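Putative sugar isomerase (Parabacteroides distasonis, PDB 3LMZ) is of unproven function but probably acts as a sugar isomerase built on a xylose isomerase-like TIM barrel. Local coordinates at residues A[145-150]-A[158-163]; A[89-94]-A[115-120]; A[28-33]-A[238-243]; A[190-195]-A[201-206]. All blocks are in the same frame, centred on the assembly; numbering follows the deposited sequence. Where two conformers were deposited one is given.

Interaction 1: residues A[145-150]-A[158-163]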
# COMPACT_ATOMS: atom_id res chain seq x y z
N THR A 145 12.92 27.11 1.16
CA THR A 145 13.75 28.28 1.48
C THR A 145 13.11 29.55 1.02
O THR A 145 13.13 30.56 1.73
CB THR A 145 15.13 28.15 0.84
OG1 THR A 145 15.75 26.97 1.35
CG2 THR A 145 15.99 29.44 1.11
N ASP A 146 12.49 29.52 -0.16
CA ASP A 146 11.83 30.72 -0.66
C ASP A 146 10.64 31.13 0.21
O ASP A 146 10.45 32.31 0.46
CB ASP A 146 11.33 30.54 -2.08
CG ASP A 146 10.82 31.83 -2.67
OD1 ASP A 146 11.67 32.72 -2.93
OD2 ASP A 146 9.60 31.99 -2.85
N VAL A 147 9.90 30.18 0.73
CA VAL A 147 8.79 30.51 1.61
C VAL A 147 9.32 31.03 2.90
O VAL A 147 8.83 32.08 3.38
CB VAL A 147 7.85 29.33 1.88
CG1 VAL A 147 6.75 29.74 2.87
CG2 VAL A 147 7.23 28.85 0.59
N TRP A 148 10.39 30.42 3.41
CA TRP A 148 11.03 30.88 4.62
C TRP A 148 11.47 32.33 4.51
O TRP A 148 11.16 33.14 5.37
CB TRP A 148 12.22 30.00 4.98
CG TRP A 148 12.95 30.37 6.25
CD1 TRP A 148 14.14 31.07 6.37
CD2 TRP A 148 12.51 30.10 7.58
NE1 TRP A 148 14.48 31.19 7.71
CE2 TRP A 148 13.50 30.61 8.47
CE3 TRP A 148 11.41 29.41 8.12
CZ2 TRP A 148 13.41 30.43 9.86
CZ3 TRP A 148 11.34 29.24 9.49
CH2 TRP A 148 12.31 29.75 10.34
N VAL A 149 12.21 32.64 3.44
CA VAL A 149 12.77 33.99 3.30
C VAL A 149 11.66 35.04 3.21
O VAL A 149 11.82 36.18 3.70
CB VAL A 149 13.75 34.08 2.07
CG1 VAL A 149 14.77 32.96 2.11
CG2 VAL A 149 12.98 34.07 0.76
N HIS A 150 10.53 34.68 2.61
CA HIS A 150 9.38 35.62 2.47
C HIS A 150 8.48 35.72 3.70
O HIS A 150 7.64 36.62 3.78
CB HIS A 150 8.56 35.25 1.23
CG HIS A 150 9.21 35.68 -0.04
ND1 HIS A 150 10.09 34.89 -0.74
CD2 HIS A 150 9.16 36.86 -0.69
CE1 HIS A 150 10.53 35.56 -1.79
NE2 HIS A 150 9.97 36.75 -1.79
N ILE A 158 2.19 32.59 9.76
CA ILE A 158 2.38 32.42 8.35
C ILE A 158 3.60 31.52 8.11
O ILE A 158 4.68 31.75 8.61
CB ILE A 158 2.59 33.73 7.62
CG1 ILE A 158 1.46 34.72 7.90
CG2 ILE A 158 2.69 33.42 6.14
CD1 ILE A 158 1.69 36.15 7.33
N GLY A 159 3.38 30.44 7.38
CA GLY A 159 4.46 29.51 7.04
C GLY A 159 4.21 28.81 5.72
O GLY A 159 3.64 29.36 4.80
N MSE A 160 4.58 27.54 5.72
CA MSE A 160 4.56 26.69 4.53
C MSE A 160 3.78 25.41 4.73
O MSE A 160 3.65 24.88 5.84
CB MSE A 160 6.00 26.33 4.06
CG MSE A 160 6.75 25.34 4.96
SE MSE A 160 8.56 25.15 4.35
CE MSE A 160 9.20 26.84 4.97
N CYS A 161 3.24 24.95 3.58
CA CYS A 161 2.81 23.57 3.33
C CYS A 161 4.04 22.97 2.65
O CYS A 161 4.36 23.25 1.47
CB CYS A 161 1.55 23.51 2.43
SG CYS A 161 1.27 21.80 2.00
N LEU A 162 4.78 22.22 3.47
CA LEU A 162 6.04 21.62 3.00
C LEU A 162 5.65 20.49 2.07
O LEU A 162 5.20 19.43 2.50
CB LEU A 162 6.93 21.10 4.12
CG LEU A 162 8.16 20.31 3.68
CD1 LEU A 162 9.07 21.13 2.83
CD2 LEU A 162 8.82 19.75 4.91
N ASP A 163 5.91 20.68 0.78
CA ASP A 163 5.63 19.65 -0.23
C ASP A 163 6.97 18.96 -0.48
O ASP A 163 7.88 19.49 -1.12
CB ASP A 163 5.06 20.30 -1.50
CG ASP A 163 4.60 19.28 -2.54
OD1 ASP A 163 5.41 18.36 -2.82
OD2 ASP A 163 3.41 19.44 -2.99
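The indole of W148 stacks on Y181, and the residue meets selenomethionine M160 with the base of its side chain: W148 CB lies 4.4 Å from M160 CE. The other ring on this helix, H150, stacks on Y112; its edge faces back along its own helix, where ND1 donates in the plane of the imidazole to D146 O at 2.9 Å. The ND1 bond helps fix the rotation of the ring, while H150 N reaches the same carbonyl from the opposite face. Between helix and strand the contact is mainly apolar. V147 CG1, anti to its backbone N (chi1 177°), reaches down to M160 CB at 3.7 Å and lies equally close to G159 O. The M160 chain bends at chi3 (74°) and folds its methyl back toward the helix, where CE comes within 4.1 Å of W148 N, with V147 CB close by. No hydrogen bond crosses this interface. Helix 144-151 runs almost antiparallel to strand 158-163, with segment axes 8.0 Å apart, as expected of the beta-alpha-beta unit that strand 128-132 begins. In the barrel sheet, strand 158-163 lies between strands 128-132 and 185-193.

Interaction 2: residues A[89-94]-A[115-120]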
# COMPACT_ATOMS: atom_id res chain seq x y z
N GLU A 89 -9.42 41.06 -2.15
CA GLU A 89 -10.79 40.51 -2.09
C GLU A 89 -10.76 38.97 -1.99
O GLU A 89 -11.53 38.37 -1.23
CB GLU A 89 -11.63 40.92 -3.30
CG GLU A 89 -13.09 40.50 -3.20
CD GLU A 89 -13.69 40.09 -4.55
OE1 GLU A 89 -14.13 40.99 -5.31
OE2 GLU A 89 -13.71 38.86 -4.83
N GLU A 90 -9.90 38.31 -2.77
CA GLU A 90 -9.83 36.85 -2.69
C GLU A 90 -9.37 36.41 -1.31
O GLU A 90 -9.80 35.37 -0.83
CB GLU A 90 -8.91 36.31 -3.80
CG GLU A 90 -9.57 36.41 -5.18
CD GLU A 90 -8.71 35.86 -6.33
OE1 GLU A 90 -7.64 35.25 -6.08
OE2 GLU A 90 -9.15 35.98 -7.51
N ILE A 91 -8.44 37.16 -0.73
CA ILE A 91 -7.95 36.85 0.60
C ILE A 91 -9.11 37.00 1.59
O ILE A 91 -9.33 36.19 2.49
CB ILE A 91 -6.74 37.65 0.97
CG1 ILE A 91 -5.61 37.37 -0.02
CG2 ILE A 91 -6.31 37.32 2.45
CD1 ILE A 91 -4.42 38.30 0.13
N ASP A 92 -9.81 38.13 1.49
CA ASP A 92 -10.99 38.37 2.35
C ASP A 92 -11.97 37.21 2.27
O ASP A 92 -12.52 36.74 3.31
CB ASP A 92 -11.76 39.65 1.95
CG ASP A 92 -11.03 40.95 2.25
OD1 ASP A 92 -10.08 40.95 3.03
OD2 ASP A 92 -11.44 41.99 1.67
N ARG A 93 -12.28 36.80 1.05
CA ARG A 93 -13.22 35.70 0.85
C ARG A 93 -12.71 34.37 1.42
O ARG A 93 -13.50 33.59 2.02
CB ARG A 93 -13.61 35.56 -0.61
CG ARG A 93 -14.51 36.70 -1.01
CD ARG A 93 -14.88 36.68 -2.43
NE ARG A 93 -15.79 37.78 -2.72
CZ ARG A 93 -16.29 38.04 -3.92
NH1 ARG A 93 -15.98 37.26 -4.95
NH2 ARG A 93 -17.10 39.08 -4.08
N ALA A 94 -11.40 34.11 1.29
CA ALA A 94 -10.84 32.85 1.79
C ALA A 94 -10.86 32.75 3.32
O ALA A 94 -11.16 31.71 3.86
CB ALA A 94 -9.40 32.68 1.26
N LEU A 115 1.51 39.31 0.76
CA LEU A 115 1.91 38.79 2.05
C LEU A 115 1.63 39.72 3.24
O LEU A 115 1.15 39.28 4.30
CB LEU A 115 3.37 38.35 2.02
CG LEU A 115 3.58 37.03 1.24
CD1 LEU A 115 5.07 36.83 0.99
CD2 LEU A 115 2.98 35.83 1.90
N PRO A 116 1.85 41.04 3.08
CA PRO A 116 1.43 41.93 4.18
C PRO A 116 -0.07 41.85 4.52
O PRO A 116 -0.49 41.92 5.68
CB PRO A 116 1.81 43.32 3.65
CG PRO A 116 2.94 43.05 2.69
CD PRO A 116 2.60 41.74 2.01
N TYR A 117 -0.91 41.69 3.50
CA TYR A 117 -2.33 41.54 3.74
C TYR A 117 -2.67 40.21 4.42
O TYR A 117 -3.52 40.14 5.31
CB TYR A 117 -3.10 41.73 2.43
CG TYR A 117 -4.58 42.03 2.65
CD1 TYR A 117 -4.97 43.28 3.06
CD2 TYR A 117 -5.55 41.09 2.40
CE1 TYR A 117 -6.29 43.61 3.27
CE2 TYR A 117 -6.91 41.38 2.62
CZ TYR A 117 -7.27 42.68 3.02
OH TYR A 117 -8.60 43.01 3.27
N VAL A 118 -2.03 39.13 4.01
CA VAL A 118 -2.16 37.86 4.73
C VAL A 118 -1.79 38.01 6.21
O VAL A 118 -2.50 37.54 7.09
CB VAL A 118 -1.30 36.76 4.08
CG1 VAL A 118 -1.38 35.45 4.95
CG2 VAL A 118 -1.80 36.47 2.66
N ASP A 119 -0.73 38.76 6.47
CA ASP A 119 -0.31 39.10 7.84
C ASP A 119 -1.43 39.77 8.63
O ASP A 119 -1.79 39.36 9.75
CB ASP A 119 0.97 39.91 7.81
CG ASP A 119 1.55 40.15 9.18
OD1 ASP A 119 0.92 40.93 9.96
OD2 ASP A 119 2.67 39.68 9.43
N LYS A 120 -2.03 40.80 8.04
CA LYS A 120 -3.18 41.49 8.63
C LYS A 120 -4.32 40.51 8.93
O LYS A 120 -4.93 40.52 10.02
CB LYS A 120 -3.70 42.58 7.65
CG LYS A 120 -4.76 43.46 8.19
CD LYS A 120 -5.35 44.38 7.09
CE LYS A 120 -5.00 45.77 7.27
NZ LYS A 120 -5.66 46.61 6.22
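Y117 and I91 bring together two successive outer helices of the TIM barrel, 88-101 and 115-125, whose segments run in the same general direction at 29°, with axes 10.5 Å apart. The apolar part of the contact forms along one edge of the tyrosine. I91 CB lies in the ring plane, and its CD1 and CG2 branches both approach Y117 CD2, with CD1 at 3.8 Å. The same I91 CD1 extends to V118 CG2 at 4.1 Å, where the two side chains cross at about a right angle. Farther in, I91 also packs on M85 of strand 76-85 and V118 on Y129 of strand 128-132, so this pair faces the barrel wall. The polar part lies nearer the surface. With Y117 CG anti to the backbone N (chi1 -162°), the tyrosine ring spans the groove and puts its hydroxyl beside D92, whose OD1 also forms a salt bridge with K121. A phenylalanine in place of Y117 would probably keep the packing on I91 but leave D92 without its hydroxyl partner and freer to turn. The bond itself is short: Y117 OH donates to the syn lone pair of D92 OD1 at 2.5 Å.

Interaction 3: residues A[28-33]-A[238-243]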
# COMPACT_ATOMS: atom_id res chain seq x y z
N VAL A 28 -9.24 15.37 -7.65
CA VAL A 28 -9.77 16.43 -8.51
C VAL A 28 -10.78 15.91 -9.51
O VAL A 28 -11.70 16.63 -9.89
CB VAL A 28 -8.64 17.19 -9.23
CG1 VAL A 28 -7.84 16.28 -10.22
CG2 VAL A 28 -9.16 18.47 -9.94
N ASN A 29 -10.63 14.64 -9.95
CA ASN A 29 -11.52 14.06 -10.92
C ASN A 29 -12.73 13.29 -10.34
O ASN A 29 -13.50 12.65 -11.11
CB ASN A 29 -10.73 13.15 -11.90
CG ASN A 29 -9.79 13.95 -12.81
OD1 ASN A 29 -10.18 15.01 -13.29
ND2 ASN A 29 -8.57 13.50 -12.98
N PHE A 30 -12.89 13.33 -9.01
CA PHE A 30 -13.88 12.58 -8.28
C PHE A 30 -14.72 13.42 -7.34
O PHE A 30 -14.23 14.43 -6.81
CB PHE A 30 -13.24 11.41 -7.55
CG PHE A 30 -12.54 10.49 -8.52
CD1 PHE A 30 -13.26 9.57 -9.26
CD2 PHE A 30 -11.23 10.71 -8.86
CE1 PHE A 30 -12.66 8.77 -10.24
CE2 PHE A 30 -10.61 9.94 -9.83
CZ PHE A 30 -11.33 8.96 -10.54
N ASP A 31 -15.97 13.03 -7.15
CA ASP A 31 -16.84 13.73 -6.24
C ASP A 31 -16.52 13.47 -4.78
O ASP A 31 -15.71 12.60 -4.41
CB ASP A 31 -18.32 13.56 -6.56
CG ASP A 31 -18.80 12.17 -6.46
OD1 ASP A 31 -18.18 11.37 -5.73
OD2 ASP A 31 -19.86 11.86 -7.07
N LEU A 32 -17.18 14.23 -3.93
CA LEU A 32 -16.93 14.08 -2.48
C LEU A 32 -17.33 12.70 -1.95
O LEU A 32 -16.61 12.15 -1.11
CB LEU A 32 -17.65 15.19 -1.71
CG LEU A 32 -17.43 15.17 -0.21
CD1 LEU A 32 -16.01 15.38 0.15
CD2 LEU A 32 -18.35 16.27 0.40
N ASP A 33 -18.44 12.16 -2.44
CA ASP A 33 -18.86 10.80 -2.03
C ASP A 33 -17.73 9.80 -2.25
O ASP A 33 -17.31 9.06 -1.35
CB ASP A 33 -20.08 10.31 -2.81
CG ASP A 33 -21.30 11.18 -2.63
OD1 ASP A 33 -21.55 11.67 -1.52
OD2 ASP A 33 -22.04 11.36 -3.63
N ASP A 238 -7.64 7.57 -12.80
CA ASP A 238 -7.90 6.27 -12.13
C ASP A 238 -6.80 5.96 -11.11
O ASP A 238 -6.00 5.06 -11.32
CB ASP A 238 -8.05 5.15 -13.18
CG ASP A 238 -8.46 3.82 -12.58
OD1 ASP A 238 -8.88 3.78 -11.41
OD2 ASP A 238 -8.32 2.78 -13.28
N PRO A 239 -6.75 6.77 -10.04
CA PRO A 239 -5.57 6.77 -9.17
C PRO A 239 -5.58 5.77 -7.99
O PRO A 239 -4.65 5.72 -7.15
CB PRO A 239 -5.61 8.20 -8.62
CG PRO A 239 -7.09 8.51 -8.48
CD PRO A 239 -7.65 7.93 -9.76
N PHE A 240 -6.72 5.06 -7.85
CA PHE A 240 -7.04 4.34 -6.63
C PHE A 240 -5.92 3.34 -6.25
O PHE A 240 -5.49 3.28 -5.06
CB PHE A 240 -8.41 3.67 -6.74
CG PHE A 240 -9.49 4.66 -6.97
CD1 PHE A 240 -10.04 5.37 -5.91
CD2 PHE A 240 -9.90 4.97 -8.26
CE1 PHE A 240 -11.00 6.34 -6.17
CE2 PHE A 240 -10.85 5.95 -8.52
CZ PHE A 240 -11.42 6.61 -7.46
N LEU A 241 -5.47 2.57 -7.22
CA LEU A 241 -4.46 1.58 -6.94
C LEU A 241 -3.15 2.19 -6.42
O LEU A 241 -2.50 1.67 -5.52
CB LEU A 241 -4.22 0.71 -8.20
CG LEU A 241 -3.72 -0.71 -8.00
CD1 LEU A 241 -4.82 -1.67 -7.51
CD2 LEU A 241 -3.15 -1.14 -9.33
N GLY A 242 -2.78 3.34 -7.00
CA GLY A 242 -1.57 4.05 -6.60
C GLY A 242 -1.69 4.76 -5.27
O GLY A 242 -0.75 4.80 -4.47
N ILE A 243 -2.86 5.35 -5.05
CA ILE A 243 -3.20 5.96 -3.75
C ILE A 243 -3.03 4.90 -2.66
O ILE A 243 -2.30 5.09 -1.66
CB ILE A 243 -4.62 6.56 -3.72
CG1 ILE A 243 -4.72 7.81 -4.62
CG2 ILE A 243 -4.96 6.89 -2.28
CD1 ILE A 243 -6.19 8.17 -4.93
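F30 and F240 form a T-shaped stack on the TIM barrel, joining the loop before its first helix, 32-41, to the start of its last, 240-256. The edge of F240 is directed at the face of F30: the ring planes stand at 70°, with centroids 4.9 Å apart. F240 CZ sits over the middle of the F30 ring, while its neighbour F240 CE2 comes 3.7 Å from F30 CZ. P239 adds a second apolar touch, its CD lying 3.6 Å from F30 CE2. The F30 ring thus fits against P239, just before the last helix, and F240, its first residue. Cutting F30 back to an alanine is likely to open a gap beside P239 and leave the F240 edge without the ring face it packs on.

The next shell sets these groups in place. F30 has CG beside its backbone N (chi1 -59°), which directs the ring across to the other segment, and its carbonyl oxygen accepts from H53 NE2. Just before it in the chain N29 ND2 bonds M236 O; just after it, D31 is the N-cap of helix 32-41, with OD1 bonded to T34 N. F240 also packs on T34 and T38 of that helix and on L241 of the second subunit, so the aromatic pair lies close to the dimer interface. Within 238-243, I243 N donates to P239 O at 2.8 Å, in the first turn of the last helix. D238 OD1 lies in the plane of the F240 ring at its edge, 3.5 Å from F240 CD2.

Interaction 4: residues A[190-195]-A[201-206]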
# COMPACT_ATOMS: atom_id res chain seq x y z
N ILE A 190 2.73 14.88 1.34
CA ILE A 190 3.58 13.71 1.10
C ILE A 190 3.27 13.19 -0.29
O ILE A 190 2.11 13.26 -0.74
CB ILE A 190 3.46 12.62 2.20
CG1 ILE A 190 2.01 12.18 2.41
CG2 ILE A 190 4.05 13.15 3.53
CD1 ILE A 190 1.91 10.92 3.21
N LYS A 191 4.32 12.76 -0.98
CA LYS A 191 4.26 12.24 -2.35
C LYS A 191 5.69 11.78 -2.63
O LYS A 191 6.63 12.10 -1.84
CB LYS A 191 3.84 13.32 -3.37
CG LYS A 191 4.72 14.58 -3.32
CD LYS A 191 4.26 15.68 -4.28
CE LYS A 191 2.92 16.25 -3.91
NZ LYS A 191 2.64 17.52 -4.73
N ASP A 192 5.82 11.00 -3.69
CA ASP A 192 7.12 10.58 -4.12
C ASP A 192 7.40 11.00 -5.56
O ASP A 192 6.48 11.22 -6.34
CB ASP A 192 7.26 9.06 -3.98
CG ASP A 192 8.69 8.58 -3.62
OD1 ASP A 192 9.68 9.38 -3.76
OD2 ASP A 192 8.82 7.33 -3.26
N VAL A 193 8.66 11.09 -5.92
CA VAL A 193 9.13 11.56 -7.23
C VAL A 193 10.28 10.69 -7.73
O VAL A 193 11.04 10.13 -6.93
CB VAL A 193 9.55 13.09 -7.13
CG1 VAL A 193 8.28 13.94 -6.86
CG2 VAL A 193 10.70 13.32 -6.10
N THR A 194 10.51 10.69 -9.05
CA THR A 194 11.49 9.78 -9.67
C THR A 194 12.91 10.39 -9.74
O THR A 194 13.86 9.68 -9.99
CB THR A 194 11.06 9.36 -11.07
OG1 THR A 194 10.98 10.55 -11.89
CG2 THR A 194 9.67 8.69 -11.04
N ASP A 195 13.02 11.69 -9.47
CA ASP A 195 14.32 12.34 -9.51
C ASP A 195 14.27 13.64 -8.75
O ASP A 195 13.18 14.25 -8.64
CB ASP A 195 14.78 12.62 -10.98
CG ASP A 195 16.23 12.95 -11.09
OD1 ASP A 195 17.03 12.54 -10.22
OD2 ASP A 195 16.60 13.63 -12.06
N VAL A 201 9.13 12.90 -12.03
CA VAL A 201 7.69 12.83 -12.07
C VAL A 201 7.13 12.10 -10.85
O VAL A 201 7.85 11.44 -10.12
CB VAL A 201 7.20 12.18 -13.35
CG1 VAL A 201 7.78 12.96 -14.56
CG2 VAL A 201 7.58 10.69 -13.41
N GLY A 202 5.85 12.18 -10.64
CA GLY A 202 5.22 11.53 -9.52
C GLY A 202 5.24 10.03 -9.69
O GLY A 202 5.13 9.51 -10.79
N ILE A 203 5.28 9.36 -8.55
CA ILE A 203 5.29 7.90 -8.52
C ILE A 203 4.75 7.45 -7.16
O ILE A 203 4.78 8.20 -6.21
CB ILE A 203 6.70 7.32 -8.84
CG1 ILE A 203 6.65 5.83 -9.21
CG2 ILE A 203 7.74 7.62 -7.72
CD1 ILE A 203 7.95 5.31 -9.80
N GLU A 204 4.40 6.18 -7.06
CA GLU A 204 3.87 5.59 -5.83
C GLU A 204 4.92 5.74 -4.74
O GLU A 204 6.09 5.51 -4.99
CB GLU A 204 3.57 4.10 -6.09
CG GLU A 204 2.43 3.87 -7.02
CD GLU A 204 2.79 3.81 -8.50
OE1 GLU A 204 3.84 4.32 -8.95
OE2 GLU A 204 1.97 3.24 -9.30
N ILE A 205 4.47 6.04 -3.51
CA ILE A 205 5.36 6.19 -2.38
C ILE A 205 6.11 4.89 -2.17
O ILE A 205 5.53 3.79 -2.15
CB ILE A 205 4.60 6.61 -1.10
CG1 ILE A 205 4.17 8.07 -1.25
CG2 ILE A 205 5.47 6.35 0.15
CD1 ILE A 205 3.45 8.63 -0.05
N GLY A 206 7.44 5.03 -2.06
CA GLY A 206 8.34 3.90 -1.92
C GLY A 206 9.10 3.57 -3.18
O GLY A 206 10.20 2.99 -3.10
O HOH W 1 3.26 10.15 -4.80
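T194 and V201 grip each other twice by hydrogen bonds. T194 N donates to V201 O at 3.0 Å, in the carbonyl plane, while V201 N returns a nearly straight bond to T194 OG1 (166°), which chi1 (62°) places between the backbone N and the carbonyl carbon. D192 makes a second polar cluster. Its OD2 uses the anti lone pair to receive G206 N at 2.9 Å and also accepts from G208 N, and OD1 takes V193 N and I210 N; the carboxylate thereby ties the strand to the chain from G206 to I210. The backbone pairing of D192 with I203 is loose, and a water bridges it, accepting from D192 N and donating to I203 O at 2.8 Å. Among apolar contacts, T194 CG2 packs against I203 CB at 3.9 Å, and I190 CD1 meets I205 CD1 at 4.3 Å. K191 turns away from the second segment; its NZ forms salt bridges with D163, E231 and E233, and its side chain lies about 3 Å from a bound citrate, probably from the crystallisation liquor, which may mark a pocket. Together the segments make an irregular antiparallel beta hairpin from the end of barrel strand 185-193 and the short strand 202-203.

How the interactions relate
From the N terminus, residues 28-33 open the longest loop, which interaction 3 closes only at 238-243, tying the start of the first barrel helix to that of the last. The other three contacts nest inside it in series, none crossing another. Interaction 2 closes first, pairing helices 88-101 and 115-125; interaction 1 follows, laying helix 144-151 on strand 158-163; interaction 4 closes the hairpin of strands 185-193 and 202-203. Neighbours along the chain also meet in space. I158 packs on V118 and D119, joining interactions 1 and 2, whereas D163 and K191 join interactions 1 and 4 across adjacent strands. G242 touches E204, linking interactions 3 and 4, both of which reach the second subunit.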